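Local coordinates for cytochrome c-552/4 domain-containing protein (Ignicoccus hospitalis KIN4/I, PDB 4QO5), which binds eight hemes c as a membrane-associated cytochrome and probably transfers electrons, although its physiological redox reaction is not established, at residues H102-P107 with V193-Y198; K123-W128 with G329-L334; A129-M134 with G204-D209; G318-H323 with L363-S368. All coordinates share one frame; numbering follows the deposited sequence.

Interaction 1 (H102-P107 with V193-Y198). With HEC (heme c), chain C.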
# COMPACT_ATOMS: atom_id res chain seq x y z
N HIS A 102 -14.65 0.79 -36.09
CA HIS A 102 -14.23 1.90 -35.24
C HIS A 102 -13.54 1.32 -34.02
O HIS A 102 -14.00 0.32 -33.47
CB HIS A 102 -15.42 2.78 -34.82
CG HIS A 102 -16.50 2.05 -34.09
ND1 HIS A 102 -17.44 1.27 -34.73
CD2 HIS A 102 -16.79 1.97 -32.76
CE1 HIS A 102 -18.27 0.75 -33.84
NE2 HIS A 102 -17.89 1.15 -32.63
N PRO A 103 -12.42 1.93 -33.60
CA PRO A 103 -11.67 1.35 -32.47
C PRO A 103 -12.36 1.53 -31.13
O PRO A 103 -12.31 0.61 -30.32
CB PRO A 103 -10.36 2.15 -32.49
CG PRO A 103 -10.20 2.58 -33.94
CD PRO A 103 -11.62 2.91 -34.35
N ILE A 104 -13.00 2.68 -30.89
CA ILE A 104 -13.57 2.91 -29.58
C ILE A 104 -15.00 2.42 -29.55
O ILE A 104 -15.92 3.08 -30.06
CB ILE A 104 -13.50 4.39 -29.12
CG1 ILE A 104 -12.04 4.85 -29.07
CG2 ILE A 104 -14.14 4.56 -27.73
CD1 ILE A 104 -11.88 6.34 -28.74
N VAL A 105 -15.18 1.22 -28.99
CA VAL A 105 -16.51 0.66 -28.80
C VAL A 105 -17.14 1.31 -27.57
O VAL A 105 -16.56 1.32 -26.48
CB VAL A 105 -16.43 -0.88 -28.69
CG1 VAL A 105 -17.79 -1.48 -28.36
CG2 VAL A 105 -15.86 -1.48 -29.98
N THR A 106 -18.35 1.85 -27.73
CA THR A 106 -18.90 2.77 -26.74
C THR A 106 -20.10 2.15 -26.01
O THR A 106 -20.59 1.10 -26.43
CB THR A 106 -19.36 4.05 -27.43
OG1 THR A 106 -20.49 3.74 -28.26
CG2 THR A 106 -18.22 4.64 -28.28
N PRO A 107 -20.57 2.79 -24.92
CA PRO A 107 -21.78 2.31 -24.24
C PRO A 107 -22.97 2.13 -25.19
O PRO A 107 -23.78 1.20 -25.04
CB PRO A 107 -22.07 3.42 -23.22
CG PRO A 107 -20.70 3.93 -22.87
CD PRO A 107 -19.93 3.90 -24.17
N VAL A 193 -6.63 5.42 -36.60
CA VAL A 193 -7.27 6.66 -36.21
C VAL A 193 -6.35 7.48 -35.31
O VAL A 193 -5.72 6.93 -34.40
CB VAL A 193 -8.59 6.40 -35.46
CG1 VAL A 193 -9.24 7.72 -35.07
CG2 VAL A 193 -9.54 5.58 -36.33
N LYS A 194 -6.27 8.78 -35.56
CA LYS A 194 -5.55 9.67 -34.65
C LYS A 194 -6.54 10.37 -33.72
O LYS A 194 -7.46 11.04 -34.19
CB LYS A 194 -4.72 10.69 -35.43
N TYR A 195 -6.34 10.21 -32.42
CA TYR A 195 -7.23 10.80 -31.42
C TYR A 195 -6.56 11.86 -30.58
O TYR A 195 -5.33 11.88 -30.43
CB TYR A 195 -7.71 9.74 -30.42
CG TYR A 195 -8.55 8.62 -30.96
CD1 TYR A 195 -9.92 8.80 -31.21
CD2 TYR A 195 -8.00 7.36 -31.19
CE1 TYR A 195 -10.70 7.77 -31.68
CE2 TYR A 195 -8.78 6.32 -31.67
CZ TYR A 195 -10.13 6.54 -31.90
OH TYR A 195 -10.92 5.52 -32.37
N GLU A 196 -7.39 12.71 -29.97
CA GLU A 196 -7.00 13.44 -28.77
C GLU A 196 -7.87 12.91 -27.63
O GLU A 196 -9.10 12.82 -27.75
CB GLU A 196 -7.24 14.95 -28.93
CG GLU A 196 -6.37 15.62 -29.98
CD GLU A 196 -6.62 17.13 -30.05
OE1 GLU A 196 -7.52 17.62 -29.34
OE2 GLU A 196 -5.91 17.81 -30.83
N GLY A 197 -7.24 12.55 -26.52
CA GLY A 197 -7.98 12.08 -25.37
C GLY A 197 -8.27 10.60 -25.30
O GLY A 197 -9.01 10.16 -24.41
N TYR A 198 -7.70 9.82 -26.21
CA TYR A 198 -7.77 8.36 -26.15
C TYR A 198 -6.39 7.78 -26.57
O TYR A 198 -5.85 8.20 -27.57
CB TYR A 198 -8.89 7.78 -27.04
CG TYR A 198 -9.05 6.31 -26.76
CD1 TYR A 198 -9.77 5.87 -25.64
CD2 TYR A 198 -8.41 5.36 -27.55
CE1 TYR A 198 -9.85 4.51 -25.33
CE2 TYR A 198 -8.50 4.00 -27.26
CZ TYR A 198 -9.21 3.58 -26.15
OH TYR A 198 -9.28 2.22 -25.87
FE HEC C . -11.84 -4.65 -29.31
CHA HEC C . -10.47 -1.59 -28.57
CHB HEC C . -9.20 -5.25 -31.46
CHC HEC C . -13.11 -7.64 -29.89
CHD HEC C . -14.56 -3.90 -27.36
NA HEC C . -10.16 -3.67 -29.87
C1A HEC C . -9.79 -2.39 -29.44
C2A HEC C . -8.56 -2.01 -30.07
C3A HEC C . -8.19 -3.02 -30.86
C4A HEC C . -9.18 -4.07 -30.75
CMA HEC C . -6.92 -3.07 -31.73
CAA HEC C . -7.84 -0.65 -29.89
CBA HEC C . -7.31 -0.39 -28.49
CGA HEC C . -5.97 -1.06 -28.40
O1A HEC C . -5.70 -1.66 -27.33
O2A HEC C . -5.19 -1.00 -29.40
NB HEC C . -11.31 -6.04 -30.50
C1B HEC C . -10.14 -6.20 -31.22
C2B HEC C . -10.00 -7.57 -31.63
C3B HEC C . -11.07 -8.19 -31.12
C4B HEC C . -11.91 -7.26 -30.45
CMB HEC C . -8.77 -8.11 -32.41
CAB HEC C . -11.52 -9.64 -31.02
CBB HEC C . -10.31 -10.60 -30.76
NC HEC C . -13.52 -5.57 -28.78
C1C HEC C . -13.90 -6.84 -29.14
C2C HEC C . -15.27 -7.07 -28.76
C3C HEC C . -15.53 -6.09 -27.88
C4C HEC C . -14.53 -5.10 -28.00
CMC HEC C . -15.87 -8.51 -28.85
CAC HEC C . -16.74 -5.72 -26.98
CBC HEC C . -17.44 -6.91 -26.28
ND HEC C . -12.38 -3.04 -28.19
C1D HEC C . -13.54 -2.99 -27.43
C2D HEC C . -13.61 -1.78 -26.65
C3D HEC C . -12.35 -1.02 -27.02
C4D HEC C . -11.67 -1.87 -27.98
CMD HEC C . -14.78 -1.46 -25.67
CAD HEC C . -11.80 0.36 -26.54
CBD HEC C . -12.79 1.28 -25.86
CGD HEC C . -12.81 1.00 -24.37
O1D HEC C . -13.57 1.68 -23.65
O2D HEC C . -12.07 0.10 -23.90
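Two hydrogen bonds grip OD2 of Asp92, one from each segment: the hydroxyl of Tyr195 and the backbone N of Ile104 meet on this one oxygen. The bond holds the tyrosine tip beside Pro103, whose CD lies 3.4 Å from Tyr195 OH, while farther back along the strand Val193 CG2 rests 3.9 Å from Pro103 CG. Ile104 is the central plug. With CG1 anti to its carbonyl carbon (chi1 -60°) and CD1 extended beyond it, the methyl enters between two aromatic rings, CD1 standing 3.9 Å from the centroid of the Tyr195 ring and 3.8 Å from that of Tyr198, over a face in both CH-pi contacts. Val193 CG1 packs on the opposite face of Tyr195, so this ring is sandwiched by aliphatic groups. A slim, branched isoleucine suits such a slot. Tyr198 has its CG anti to the backbone N, and its OH, bonded to His201 NE2, comes to 3.2 Å from the propionate carbon CAD of the heme. Val105 CB lies 3.5 Å from heme CMD, making the loop part of the heme wall. Strand 188-196 pairs antiparallel with strand 176-185, where Val177 backs Val193 and Tyr195; Val105 leans on helix 79-83.

Interaction 2 (K123-W128 with G329-L334). With HEC (heme c), chain G.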
# COMPACT_ATOMS: atom_id res chain seq x y z
N LYS A 123 -27.63 7.29 -16.33
CA LYS A 123 -28.22 8.15 -15.30
C LYS A 123 -27.27 8.44 -14.14
O LYS A 123 -27.53 9.32 -13.32
CB LYS A 123 -29.48 7.50 -14.73
CG LYS A 123 -30.66 7.43 -15.67
CD LYS A 123 -31.69 6.46 -15.11
CE LYS A 123 -33.10 7.02 -15.16
NZ LYS A 123 -33.96 6.39 -14.11
N SER A 124 -26.18 7.69 -14.06
CA SER A 124 -25.33 7.72 -12.87
C SER A 124 -24.34 8.88 -12.87
O SER A 124 -23.98 9.42 -13.91
CB SER A 124 -24.57 6.39 -12.73
OG SER A 124 -23.52 6.30 -13.68
N SER A 125 -23.90 9.25 -11.67
CA SER A 125 -22.84 10.25 -11.51
C SER A 125 -21.56 9.86 -12.25
O SER A 125 -20.85 10.74 -12.73
CB SER A 125 -22.52 10.43 -10.02
OG SER A 125 -23.69 10.70 -9.28
N LYS A 126 -21.28 8.56 -12.32
CA LYS A 126 -20.08 8.09 -13.03
C LYS A 126 -20.11 8.50 -14.50
O LYS A 126 -19.11 8.97 -15.03
CB LYS A 126 -19.95 6.56 -12.93
CG LYS A 126 -19.45 6.06 -11.56
CD LYS A 126 -19.44 4.54 -11.52
CE LYS A 126 -18.74 4.01 -10.29
NZ LYS A 126 -17.29 4.17 -10.56
N ALA A 127 -21.26 8.33 -15.14
CA ALA A 127 -21.36 8.63 -16.57
C ALA A 127 -21.09 10.12 -16.82
O ALA A 127 -20.55 10.51 -17.86
CB ALA A 127 -22.72 8.24 -17.11
N TRP A 128 -21.47 10.94 -15.85
CA TRP A 128 -21.37 12.39 -15.95
C TRP A 128 -20.12 12.97 -15.32
O TRP A 128 -20.01 14.19 -15.16
CB TRP A 128 -22.63 13.02 -15.32
CG TRP A 128 -23.85 12.77 -16.15
CD1 TRP A 128 -24.78 11.78 -15.97
CD2 TRP A 128 -24.25 13.48 -17.33
NE1 TRP A 128 -25.74 11.85 -16.96
CE2 TRP A 128 -25.44 12.88 -17.80
CE3 TRP A 128 -23.72 14.57 -18.03
CZ2 TRP A 128 -26.10 13.34 -18.94
CZ3 TRP A 128 -24.38 15.03 -19.16
CH2 TRP A 128 -25.56 14.41 -19.60
N GLY A 329 -27.50 12.28 -11.34
CA GLY A 329 -26.07 12.13 -11.56
C GLY A 329 -25.42 13.38 -12.12
O GLY A 329 -24.19 13.46 -12.21
N GLN A 330 -26.24 14.35 -12.52
CA GLN A 330 -25.71 15.61 -13.06
C GLN A 330 -25.43 16.61 -11.94
O GLN A 330 -26.17 17.57 -11.74
CB GLN A 330 -26.66 16.20 -14.11
CG GLN A 330 -26.87 15.27 -15.28
CD GLN A 330 -27.91 15.80 -16.25
OE1 GLN A 330 -28.99 16.23 -15.84
NE2 GLN A 330 -27.58 15.81 -17.54
N HIS A 331 -24.32 16.40 -11.24
CA HIS A 331 -23.98 17.21 -10.08
C HIS A 331 -23.67 18.66 -10.41
O HIS A 331 -23.84 19.55 -9.57
CB HIS A 331 -22.80 16.58 -9.32
CG HIS A 331 -23.09 15.20 -8.80
ND1 HIS A 331 -22.11 14.37 -8.32
CD2 HIS A 331 -24.26 14.53 -8.68
CE1 HIS A 331 -22.66 13.23 -7.93
NE2 HIS A 331 -23.96 13.30 -8.14
N PHE A 332 -23.20 18.91 -11.64
CA PHE A 332 -22.88 20.27 -12.09
C PHE A 332 -24.12 21.17 -12.17
O PHE A 332 -24.02 22.38 -12.33
CB PHE A 332 -22.13 20.26 -13.45
CG PHE A 332 -22.90 19.61 -14.56
CD1 PHE A 332 -23.70 20.37 -15.42
CD2 PHE A 332 -22.84 18.23 -14.75
CE1 PHE A 332 -24.43 19.77 -16.43
CE2 PHE A 332 -23.57 17.63 -15.77
CZ PHE A 332 -24.37 18.40 -16.61
N LYS A 333 -25.30 20.57 -12.05
CA LYS A 333 -26.56 21.34 -12.10
C LYS A 333 -27.06 21.77 -10.73
O LYS A 333 -28.06 22.49 -10.62
CB LYS A 333 -27.64 20.52 -12.80
CG LYS A 333 -27.39 20.34 -14.29
CD LYS A 333 -28.54 19.63 -14.97
CE LYS A 333 -28.37 19.66 -16.48
NZ LYS A 333 -29.56 19.07 -17.16
N LEU A 334 -26.37 21.33 -9.68
CA LEU A 334 -26.76 21.68 -8.32
C LEU A 334 -26.39 23.12 -8.02
O LEU A 334 -25.36 23.61 -8.49
CB LEU A 334 -26.06 20.75 -7.32
CG LEU A 334 -26.44 19.26 -7.36
CD1 LEU A 334 -25.56 18.48 -6.40
CD2 LEU A 334 -27.93 19.06 -7.00
FE HEC G . -15.97 4.36 -8.79
CHA HEC G . -17.77 7.18 -7.92
CHB HEC G . -17.75 2.50 -6.50
CHC HEC G . -14.61 1.50 -10.10
CHD HEC G . -13.91 6.22 -10.73
NA HEC G . -17.50 4.74 -7.49
C1A HEC G . -18.05 6.00 -7.26
C2A HEC G . -19.02 5.86 -6.20
C3A HEC G . -19.03 4.57 -5.80
C4A HEC G . -18.06 3.84 -6.60
CMA HEC G . -19.88 3.93 -4.69
CAA HEC G . -19.86 7.03 -5.63
CBA HEC G . -21.05 7.36 -6.52
CGA HEC G . -20.68 8.38 -7.57
O1A HEC G . -20.93 8.10 -8.77
O2A HEC G . -20.12 9.46 -7.22
NB HEC G . -16.12 2.41 -8.37
C1B HEC G . -16.96 1.83 -7.42
C2B HEC G . -16.89 0.38 -7.58
C3B HEC G . -16.06 0.14 -8.62
C4B HEC G . -15.54 1.39 -9.09
CMB HEC G . -17.73 -0.61 -6.75
CAB HEC G . -15.63 -1.15 -9.37
CBB HEC G . -16.60 -2.35 -9.37
NC HEC G . -14.51 3.93 -10.11
C1C HEC G . -14.13 2.69 -10.56
C2C HEC G . -12.94 2.85 -11.40
C3C HEC G . -13.02 4.13 -11.80
C4C HEC G . -13.84 4.85 -10.86
CMC HEC G . -12.57 1.62 -12.27
CAC HEC G . -12.21 4.98 -12.83
CBC HEC G . -11.69 4.29 -14.12
ND HEC G . -15.86 6.40 -9.23
C1D HEC G . -14.90 6.93 -10.10
C2D HEC G . -15.11 8.35 -10.24
C3D HEC G . -16.32 8.66 -9.37
C4D HEC G . -16.73 7.39 -8.80
CMD HEC G . -14.28 9.33 -11.09
CAD HEC G . -16.99 10.03 -9.19
CBD HEC G . -18.15 10.16 -10.17
CGD HEC G . -18.85 11.47 -9.89
O1D HEC G . -19.54 11.57 -8.84
O2D HEC G . -18.74 12.40 -10.73
O HOH W 1 -29.48 10.94 -13.13
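Lys126 starts with CG anti to its carbonyl carbon, runs extended, and bends only at its last torsion (chi4 -77°), which sets NZ on the heme iron at 2.2 Å. His239 supplies the other axial ligand, giving a six-coordinate lysine/histidine heme, consistent with electron transfer. Trp128 and Gln330 both carry CG anti to the carbonyl carbon and lie side by side, pointing the same way. Gln330 CG makes a CH-pi contact 3.8 Å from the centroid of the five-membered ring of Trp128, and the amide then passes over the six-membered part, NE2 lying 3.2 Å from CZ2 of Trp128. Lys333 NZ binds Gln330 OE1 from above the carbonyl plane, steadying the amide. Phe332 meets the indole obliquely, its CE2 3.8 Å from Trp128 CE3. An alanine in place of Trp128 would probably leave Gln330 and Phe332 without their shared platform and loosen the join between the two loops. Gly329 lies against the backbone of Ser125, where any CB would clash with Lys123 O. Ser125 OG is held by Asp309, and His331 ND1 by a propionate of another heme. One water accepts from Gly329 N at 3.0 Å and donates to Lys123 O.

Interaction 3 (A129-M134 with G204-D209). With HEC (heme c), chain G.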
# COMPACT_ATOMS: atom_id res chain seq x y z
N ALA A 129 -19.16 12.09 -14.99
CA ALA A 129 -18.00 12.46 -14.18
C ALA A 129 -17.12 13.54 -14.81
O ALA A 129 -16.56 14.36 -14.09
CB ALA A 129 -17.14 11.22 -13.82
N TYR A 130 -16.98 13.55 -16.13
CA TYR A 130 -16.21 14.62 -16.75
C TYR A 130 -16.88 15.98 -16.54
O TYR A 130 -16.23 16.94 -16.15
CB TYR A 130 -15.95 14.37 -18.25
CG TYR A 130 -15.30 15.56 -18.94
CD1 TYR A 130 -13.91 15.68 -18.99
CD2 TYR A 130 -16.07 16.56 -19.54
CE1 TYR A 130 -13.32 16.76 -19.60
CE2 TYR A 130 -15.48 17.65 -20.16
CZ TYR A 130 -14.10 17.74 -20.19
OH TYR A 130 -13.52 18.82 -20.81
N TYR A 131 -18.19 16.05 -16.80
CA TYR A 131 -18.92 17.30 -16.62
C TYR A 131 -19.04 17.71 -15.15
O TYR A 131 -18.93 18.90 -14.81
CB TYR A 131 -20.28 17.24 -17.32
CG TYR A 131 -20.10 17.05 -18.80
CD1 TYR A 131 -19.72 18.11 -19.61
CD2 TYR A 131 -20.26 15.80 -19.38
CE1 TYR A 131 -19.53 17.94 -20.97
CE2 TYR A 131 -20.07 15.61 -20.74
CZ TYR A 131 -19.71 16.68 -21.53
OH TYR A 131 -19.51 16.49 -22.87
N ASN A 132 -19.24 16.73 -14.29
CA ASN A 132 -19.29 17.00 -12.84
C ASN A 132 -18.04 17.71 -12.35
O ASN A 132 -18.11 18.63 -11.54
CB ASN A 132 -19.55 15.73 -12.03
CG ASN A 132 -20.97 15.21 -12.19
OD1 ASN A 132 -21.86 15.95 -12.60
ND2 ASN A 132 -21.18 13.94 -11.87
N LEU A 133 -16.89 17.28 -12.88
CA LEU A 133 -15.61 17.87 -12.52
C LEU A 133 -15.30 19.13 -13.32
O LEU A 133 -15.05 20.19 -12.75
CB LEU A 133 -14.48 16.85 -12.74
CG LEU A 133 -13.11 17.32 -12.30
CD1 LEU A 133 -13.18 17.65 -10.83
CD2 LEU A 133 -12.05 16.26 -12.57
N MET A 134 -15.34 19.01 -14.64
CA MET A 134 -14.73 20.03 -15.48
C MET A 134 -15.66 21.19 -15.83
O MET A 134 -15.20 22.30 -16.09
CB MET A 134 -14.14 19.39 -16.74
CG MET A 134 -13.02 18.39 -16.40
SD MET A 134 -11.47 19.19 -15.90
CE MET A 134 -10.78 19.59 -17.52
N GLY A 204 -16.39 8.67 -16.82
CA GLY A 204 -17.20 9.64 -17.55
C GLY A 204 -16.62 10.03 -18.90
O GLY A 204 -16.86 11.14 -19.38
N ARG A 205 -15.85 9.13 -19.52
CA ARG A 205 -15.23 9.45 -20.82
C ARG A 205 -16.29 9.89 -21.83
O ARG A 205 -17.34 9.25 -21.96
CB ARG A 205 -14.48 8.25 -21.37
CG ARG A 205 -13.71 8.55 -22.70
CD ARG A 205 -13.02 7.28 -23.15
NE ARG A 205 -13.99 6.33 -23.69
CZ ARG A 205 -13.86 5.01 -23.68
NH1 ARG A 205 -12.78 4.43 -23.12
NH2 ARG A 205 -14.80 4.26 -24.22
N VAL A 206 -16.03 10.99 -22.53
CA VAL A 206 -16.97 11.48 -23.55
C VAL A 206 -16.55 10.92 -24.90
O VAL A 206 -15.55 11.34 -25.47
CB VAL A 206 -17.03 13.02 -23.57
CG1 VAL A 206 -18.09 13.51 -24.56
CG2 VAL A 206 -17.30 13.56 -22.17
N ASN A 207 -17.31 9.96 -25.40
CA ASN A 207 -16.94 9.19 -26.57
C ASN A 207 -17.19 9.94 -27.87
O ASN A 207 -17.93 10.93 -27.89
CB ASN A 207 -17.70 7.87 -26.55
CG ASN A 207 -17.30 7.02 -25.37
OD1 ASN A 207 -16.17 6.53 -25.31
ND2 ASN A 207 -18.21 6.85 -24.44
N PRO A 208 -16.56 9.48 -28.97
CA PRO A 208 -16.76 10.14 -30.27
C PRO A 208 -18.22 10.16 -30.75
O PRO A 208 -18.58 11.07 -31.50
CB PRO A 208 -15.90 9.30 -31.22
CG PRO A 208 -14.85 8.68 -30.36
CD PRO A 208 -15.53 8.42 -29.03
N ASP A 209 -19.03 9.19 -30.35
CA ASP A 209 -20.45 9.15 -30.74
C ASP A 209 -21.33 9.94 -29.78
O ASP A 209 -22.56 9.95 -29.90
CB ASP A 209 -20.95 7.70 -30.86
CG ASP A 209 -20.97 6.96 -29.52
OD1 ASP A 209 -21.47 5.81 -29.48
OD2 ASP A 209 -20.50 7.52 -28.51
FE HEC G . -15.97 4.36 -8.79
CHA HEC G . -17.77 7.18 -7.92
CHB HEC G . -17.75 2.50 -6.50
CHC HEC G . -14.61 1.50 -10.10
CHD HEC G . -13.91 6.22 -10.73
NA HEC G . -17.50 4.74 -7.49
C1A HEC G . -18.05 6.00 -7.26
C2A HEC G . -19.02 5.86 -6.20
C3A HEC G . -19.03 4.57 -5.80
C4A HEC G . -18.06 3.84 -6.60
CMA HEC G . -19.88 3.93 -4.69
CAA HEC G . -19.86 7.03 -5.63
CBA HEC G . -21.05 7.36 -6.52
CGA HEC G . -20.68 8.38 -7.57
O1A HEC G . -20.93 8.10 -8.77
O2A HEC G . -20.12 9.46 -7.22
NB HEC G . -16.12 2.41 -8.37
C1B HEC G . -16.96 1.83 -7.42
C2B HEC G . -16.89 0.38 -7.58
C3B HEC G . -16.06 0.14 -8.62
C4B HEC G . -15.54 1.39 -9.09
CMB HEC G . -17.73 -0.61 -6.75
CAB HEC G . -15.63 -1.15 -9.37
CBB HEC G . -16.60 -2.35 -9.37
NC HEC G . -14.51 3.93 -10.11
C1C HEC G . -14.13 2.69 -10.56
C2C HEC G . -12.94 2.85 -11.40
C3C HEC G . -13.02 4.13 -11.80
C4C HEC G . -13.84 4.85 -10.86
CMC HEC G . -12.57 1.62 -12.27
CAC HEC G . -12.21 4.98 -12.83
CBC HEC G . -11.69 4.29 -14.12
ND HEC G . -15.86 6.40 -9.23
C1D HEC G . -14.90 6.93 -10.10
C2D HEC G . -15.11 8.35 -10.24
C3D HEC G . -16.32 8.66 -9.37
C4D HEC G . -16.73 7.39 -8.80
CMD HEC G . -14.28 9.33 -11.09
CAD HEC G . -16.99 10.03 -9.19
CBD HEC G . -18.15 10.16 -10.17
CGD HEC G . -18.85 11.47 -9.89
O1D HEC G . -19.54 11.57 -8.84
O2D HEC G . -18.74 12.40 -10.73
O HOH W 2 -18.85 12.67 -18.24
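Hydrogen bonding is carried by a water and by side chains. The water accepts from Tyr130 N at 3.0 Å and donates to Gly204 O at 2.8 Å, using an N-H of the first helical turn, which has no carbonyl of that helix to bind. On the heme side Asn132 ND2 gives an almost straight bond to propionate oxygen O2D of the heme, 3.1 Å and 173°; the nearby helix start would probably help to stabilise the negative charge. In the loop, Arg205 holds Asn207 OD1 side-on with NE and NH2, the NE bond being 2.7 Å, and the acceptor lies in the guanidinium plane. Apolar packing centres on Val206, whose branched tip crosses both tyrosines at about a right angle: its CG2 is 3.7 Å from Tyr131 CE2, and CG1 reaches Tyr131 OH. Tyr130, with CG anti to its backbone N (chi1 173°), sends CD2 over the centre of the Tyr131 ring, and its hydroxyl binds Glu159. Steric fit explains Gly204, since a CB would collide with the N atoms of Ala129 and Tyr130. Because Arg205 NH1 binds a propionate of a second heme, the contact joins two propionate-anchoring sites of a multiheme cytochrome.

Interaction 4 (G318-H323 with L363-S368); sequences GLIYAH and LPMPIS
Pro366 stands on His323 with its CB-CG edge, CG over one face of the imidazole, 3.5 Å from the ring centroid in a CH-pi contact. The same CG also stands 3.8 Å from Leu319 CB, so one proline carbon serves both residues. Met365 bends at its last torsion (chi3 77°) so that CE comes to 3.3 Å from Leu319 O, and Ile367 lays CD1 4.0 Å from Tyr321 CB. Ser368 O sits in the plane of the Tyr321 ring at its edge, 3.3 Å from CE2 of Tyr321. Behind these contacts, His323 ND1 donates to Tyr321 O at 2.8 Å, nearly in the imidazole plane; Tyr321 O also accepts from Leu319 N, so two bonds close the turn. An alanine in place of His323 would have neither the ND1 donor nor the ring face, and would probably loosen the turn and the seating of Pro366. The peptide before Ile320 is cis, and a water accepts from Ile320 N at 3.0 Å while also binding Ile367 O. Farther out, Asn431 on helix 413-447 fixes Ala322 N, and Tyr321 OH binds Leu369 O. Two irregular loops thus interlock by proline-on-histidine and aliphatic packing, with Leu319 also lining a heme pocket.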
# COMPACT_ATOMS: atom_id res chain seq x y z
N GLY A 318 -16.74 14.83 0.89
CA GLY A 318 -17.18 16.14 1.34
C GLY A 318 -17.10 17.21 0.27
O GLY A 318 -16.05 17.39 -0.39
N LEU A 319 -18.19 17.94 0.07
CA LEU A 319 -18.19 19.04 -0.89
C LEU A 319 -18.84 20.31 -0.34
O LEU A 319 -19.84 20.77 -0.89
CB LEU A 319 -18.89 18.59 -2.17
CG LEU A 319 -18.21 17.42 -2.89
CD1 LEU A 319 -19.12 16.81 -3.96
CD2 LEU A 319 -16.86 17.86 -3.50
N ILE A 320 -18.29 20.88 0.73
CA ILE A 320 -17.09 20.39 1.41
C ILE A 320 -17.47 19.49 2.60
O ILE A 320 -16.61 18.83 3.19
CB ILE A 320 -16.24 21.56 1.93
CG1 ILE A 320 -17.03 22.35 2.98
CG2 ILE A 320 -15.77 22.44 0.76
CD1 ILE A 320 -16.27 23.48 3.63
N TYR A 321 -18.76 19.47 2.94
CA TYR A 321 -19.29 18.59 3.99
C TYR A 321 -19.93 17.34 3.39
O TYR A 321 -20.35 17.34 2.24
CB TYR A 321 -20.34 19.35 4.81
CG TYR A 321 -19.82 20.66 5.36
CD1 TYR A 321 -18.93 20.68 6.43
CD2 TYR A 321 -20.18 21.87 4.78
CE1 TYR A 321 -18.45 21.88 6.93
CE2 TYR A 321 -19.70 23.06 5.27
CZ TYR A 321 -18.82 23.06 6.34
OH TYR A 321 -18.33 24.25 6.84
N ALA A 322 -20.02 16.27 4.19
CA ALA A 322 -20.78 15.09 3.81
C ALA A 322 -22.26 15.50 3.82
O ALA A 322 -22.69 16.29 4.67
CB ALA A 322 -20.53 13.94 4.78
N HIS A 323 -23.02 14.97 2.88
CA HIS A 323 -24.37 15.48 2.62
C HIS A 323 -25.27 14.38 2.06
O HIS A 323 -24.78 13.41 1.51
CB HIS A 323 -24.30 16.63 1.63
CG HIS A 323 -23.53 16.30 0.39
ND1 HIS A 323 -22.16 16.32 0.34
CD2 HIS A 323 -23.95 15.94 -0.85
CE1 HIS A 323 -21.75 15.99 -0.87
NE2 HIS A 323 -22.82 15.75 -1.61
N LEU A 363 -23.57 28.93 -5.01
CA LEU A 363 -22.40 28.18 -5.46
C LEU A 363 -22.87 26.86 -6.06
O LEU A 363 -23.91 26.33 -5.64
CB LEU A 363 -21.45 27.92 -4.27
CG LEU A 363 -20.76 29.18 -3.74
CD1 LEU A 363 -19.80 28.86 -2.61
CD2 LEU A 363 -20.04 29.92 -4.86
N PRO A 364 -22.13 26.32 -7.04
CA PRO A 364 -22.48 25.01 -7.60
C PRO A 364 -21.97 23.88 -6.71
O PRO A 364 -21.02 23.17 -7.06
CB PRO A 364 -21.76 25.01 -8.95
CG PRO A 364 -20.58 25.87 -8.74
CD PRO A 364 -20.98 26.93 -7.74
N MET A 365 -22.60 23.73 -5.55
CA MET A 365 -22.21 22.73 -4.56
C MET A 365 -23.49 22.14 -3.97
O MET A 365 -24.56 22.74 -4.12
CB MET A 365 -21.35 23.38 -3.49
CG MET A 365 -19.93 23.69 -3.98
SD MET A 365 -19.08 24.83 -2.89
CE MET A 365 -18.63 23.72 -1.56
N PRO A 366 -23.39 20.96 -3.34
CA PRO A 366 -24.60 20.31 -2.82
C PRO A 366 -25.06 20.86 -1.48
O PRO A 366 -26.22 20.68 -1.10
CB PRO A 366 -24.17 18.84 -2.67
CG PRO A 366 -22.67 18.88 -2.56
CD PRO A 366 -22.22 20.06 -3.36
N ILE A 367 -24.15 21.54 -0.78
CA ILE A 367 -24.42 21.98 0.58
C ILE A 367 -23.73 23.33 0.82
O ILE A 367 -22.72 23.64 0.18
CB ILE A 367 -23.96 20.88 1.58
CG1 ILE A 367 -24.44 21.16 3.01
CG2 ILE A 367 -22.43 20.65 1.50
CD1 ILE A 367 -24.23 19.98 3.97
N SER A 368 -24.29 24.14 1.71
CA SER A 368 -23.74 25.46 2.02
C SER A 368 -22.38 25.37 2.71
O SER A 368 -21.97 24.30 3.16
CB SER A 368 -24.71 26.25 2.89
OG SER A 368 -25.07 25.51 4.05
O HOH W 3 -20.03 23.26 1.21

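Overall arrangement
From the N terminus, residues 102-107, 123-128 and 129-134 open interactions 1, 2 and 3 in turn. Strand 188-196 then closes interaction 1 and the loop 204-209 closes interaction 3, so these two loops cross. Residues 318-323 open interaction 4 before 329-334 closes interaction 2; interaction 3 is therefore nested inside the loop of interaction 2, which crosses both 1 and 4. Interaction 4 closes last, at 363-368, on the opposite side of the chain's centre from interaction 1. Thr106 with Asp209 links interactions 1 and 3, Asn132 with Gly329 links 3 and 2 beside their common heme, and Leu334 against Pro366 links 2 and 4, joining the hairpin region to the C-terminal helices.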